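PDB 4F2F: cation-transporting ATPase, E1-E2 family protein from Streptococcus pneumoniae, which binds copper(I) through this cupredoxin-like metal-binding domain of CopA, a P-type ATPase that exports the metal from the cell. Local coordinates for residues 54-59 with 94-99. Residues are numbered along the deposited sequence; the frame is centred on the assembly and turned at random.
Sequences ILFEEE and GSYTVV
With CG set between its backbone N and carbonyl carbon (chi1 60°) in Tyr96, and beside the backbone N (chi1 -79°) in Phe56, the rings of these two residues are brought together between strands 93-99 and 53-56. They approach obliquely, planes inclined at 35° and centroids 5.3 Å apart: CD1 of Phe56 comes within 3.4 Å of CE1 of Tyr96, and CE1 of Phe56 lies 3.7 Å from CD1 of Tyr96. The phenol reaches past Phe56 to the short 3-10 turn 57-59, where CG of Glu59 packs 3.7 Å from the Tyr96 OH. Two waters in the plane of the phenol ring grip this hydroxyl, giving the polar end of a buried ring its partners. One accepts from Glu58 N at 3.0 Å and hydrogen-bonds Tyr96 OH at 2.9 Å; the other joins the hydroxyl, at 2.7 Å, to OE2 of Glu59, to which it donates. The turn itself is closed by Glu59 N bonding to Phe56 O, while OE1 of Glu58 is hydrogen-bonded to ND1 of His83 on strand 81-87. Phe75 meets both rings, and Phe85 lies nearly parallel to Phe56, whose side chain is about 13 Å from a bound copper(I) ion. Strand 81-87 pairs with both 53-56 and 93-99, so Phe56 and Tyr96 meet across an intervening strand, within the aromatic interior of the cupredoxin fold.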
loop_
_atom_site.group_PDB
_atom_site.type_symbol
_atom_site.label_atom_id
_atom_site.label_comp_id
_atom_site.label_asym_id
_atom_site.label_seq_id
_atom_site.Cartn_x
_atom_site.Cartn_y
_atom_site.Cartn_z
ATOM N N ILE A 54 4.132 -1.473 8.409
ATOM C CA ILE A 54 3.713 -1.662 7.027
ATOM C C ILE A 54 4.797 -2.440 6.297
ATOM O O ILE A 54 5.967 -2.048 6.309
ATOM C CB ILE A 54 3.517 -0.309 6.317
ATOM C CG1 ILE A 54 2.545 0.573 7.103
ATOM C CG2 ILE A 54 3.039 -0.516 4.882
ATOM C CD1 ILE A 54 2.599 2.035 6.711
ATOM N N LEU A 55 4.413 -3.539 5.658
ATOM C CA LEU A 55 5.381 -4.420 5.013
ATOM C C LEU A 55 5.147 -4.550 3.512
ATOM O O LEU A 55 4.078 -4.978 3.075
ATOM C CB LEU A 55 5.354 -5.810 5.665
ATOM C CG LEU A 55 6.235 -6.897 5.042
ATOM C CD1 LEU A 55 7.709 -6.533 5.137
ATOM C CD2 LEU A 55 5.975 -8.246 5.700
ATOM N N PHE A 56 6.153 -4.162 2.737
ATOM C CA PHE A 56 6.206 -4.450 1.308
ATOM C C PHE A 56 7.445 -5.310 1.068
ATOM O O PHE A 56 8.502 -4.803 0.697
ATOM C CB PHE A 56 6.300 -3.153 0.494
ATOM C CG PHE A 56 4.986 -2.424 0.332
ATOM C CD1 PHE A 56 4.379 -2.341 -0.911
ATOM C CD2 PHE A 56 4.369 -1.809 1.411
ATOM C CE1 PHE A 56 3.178 -1.669 -1.076
ATOM C CE2 PHE A 56 3.166 -1.134 1.254
ATOM C CZ PHE A 56 2.571 -1.063 0.008
ATOM N N GLU A 57 7.304 -6.612 1.296
ATOM C CA GLU A 57 8.442 -7.526 1.338
ATOM C C GLU A 57 9.280 -7.498 0.062
ATOM O O GLU A 57 10.509 -7.541 0.116
ATOM C CB GLU A 57 7.964 -8.956 1.611
ATOM C CG GLU A 57 9.072 -9.948 1.933
ATOM C CD GLU A 57 9.357 -10.044 3.419
ATOM O OE1 GLU A 57 8.477 -10.527 4.166
ATOM O OE2 GLU A 57 10.456 -9.629 3.844
ATOM N N GLU A 58 8.615 -7.424 -1.084
ATOM C CA GLU A 58 9.307 -7.517 -2.363
ATOM C C GLU A 58 10.064 -6.239 -2.709
ATOM O O GLU A 58 10.875 -6.224 -3.633
ATOM C CB GLU A 58 8.317 -7.872 -3.466
ATOM C CG GLU A 58 7.421 -9.032 -3.090
ATOM C CD GLU A 58 6.364 -9.311 -4.127
ATOM O OE1 GLU A 58 6.691 -9.278 -5.331
ATOM O OE2 GLU A 58 5.204 -9.563 -3.737
ATOM N N GLU A 59 9.796 -5.172 -1.964
ATOM C CA GLU A 59 10.512 -3.915 -2.137
ATOM C C GLU A 59 11.502 -3.699 -0.998
ATOM O O GLU A 59 12.205 -2.692 -0.962
ATOM C CB GLU A 59 9.526 -2.746 -2.222
ATOM C CG GLU A 59 8.628 -2.790 -3.444
ATOM C CD GLU A 59 9.400 -2.628 -4.740
ATOM O OE1 GLU A 59 10.471 -1.986 -4.721
ATOM O OE2 GLU A 59 8.940 -3.145 -5.780
ATOM N N GLY A 94 -3.073 -7.046 1.721
ATOM C CA GLY A 94 -3.566 -6.300 0.580
ATOM C C GLY A 94 -2.695 -6.656 -0.606
ATOM O O GLY A 94 -1.796 -7.488 -0.492
ATOM N N SER A 95 -2.954 -6.039 -1.750
ATOM C CA SER A 95 -2.153 -6.319 -2.927
ATOM C C SER A 95 -1.991 -5.087 -3.792
ATOM O O SER A 95 -2.831 -4.184 -3.784
ATOM C CB SER A 95 -2.764 -7.459 -3.752
ATOM O OG SER A 95 -3.917 -7.040 -4.456
ATOM N N TYR A 96 -0.889 -5.047 -4.528
ATOM C CA TYR A 96 -0.724 -4.044 -5.563
ATOM C C TYR A 96 -0.376 -4.726 -6.876
ATOM O O TYR A 96 0.564 -5.517 -6.953
ATOM C CB TYR A 96 0.310 -2.980 -5.172
ATOM C CG TYR A 96 1.709 -3.486 -4.890
ATOM C CD1 TYR A 96 2.036 -4.037 -3.659
ATOM C CD2 TYR A 96 2.714 -3.373 -5.843
ATOM C CE1 TYR A 96 3.318 -4.479 -3.393
ATOM C CE2 TYR A 96 3.996 -3.813 -5.587
ATOM C CZ TYR A 96 4.293 -4.365 -4.362
ATOM O OH TYR A 96 5.568 -4.806 -4.107
ATOM N N THR A 97 -1.169 -4.437 -7.899
ATOM C CA THR A 97 -0.967 -5.031 -9.207
ATOM C C THR A 97 -0.310 -4.006 -10.112
ATOM O O THR A 97 -0.833 -2.905 -10.304
ATOM C CB THR A 97 -2.297 -5.504 -9.814
ATOM O OG1 THR A 97 -2.912 -6.445 -8.927
ATOM C CG2 THR A 97 -2.065 -6.164 -11.167
ATOM N N VAL A 98 0.852 -4.366 -10.646
ATOM C CA VAL A 98 1.617 -3.465 -11.493
ATOM C C VAL A 98 1.336 -3.766 -12.960
ATOM O O VAL A 98 1.580 -4.878 -13.431
ATOM C CB VAL A 98 3.124 -3.580 -11.212
ATOM C CG1 VAL A 98 3.909 -2.641 -12.118
ATOM C CG2 VAL A 98 3.411 -3.273 -9.747
ATOM N N VAL A 99 0.812 -2.771 -13.672
ATOM C CA VAL A 99 0.460 -2.937 -15.078
ATOM C C VAL A 99 1.306 -2.039 -15.978
ATOM O O VAL A 99 1.903 -1.065 -15.519
ATOM C CB VAL A 99 -1.033 -2.648 -15.327
ATOM C CG1 VAL A 99 -1.898 -3.540 -14.451
ATOM C CG2 VAL A 99 -1.339 -1.180 -15.067
HETATM O O HOH W 1 5.857 -6.251 -1.621
HETATM O O HOH W 2 7.073 -4.828 -6.297
#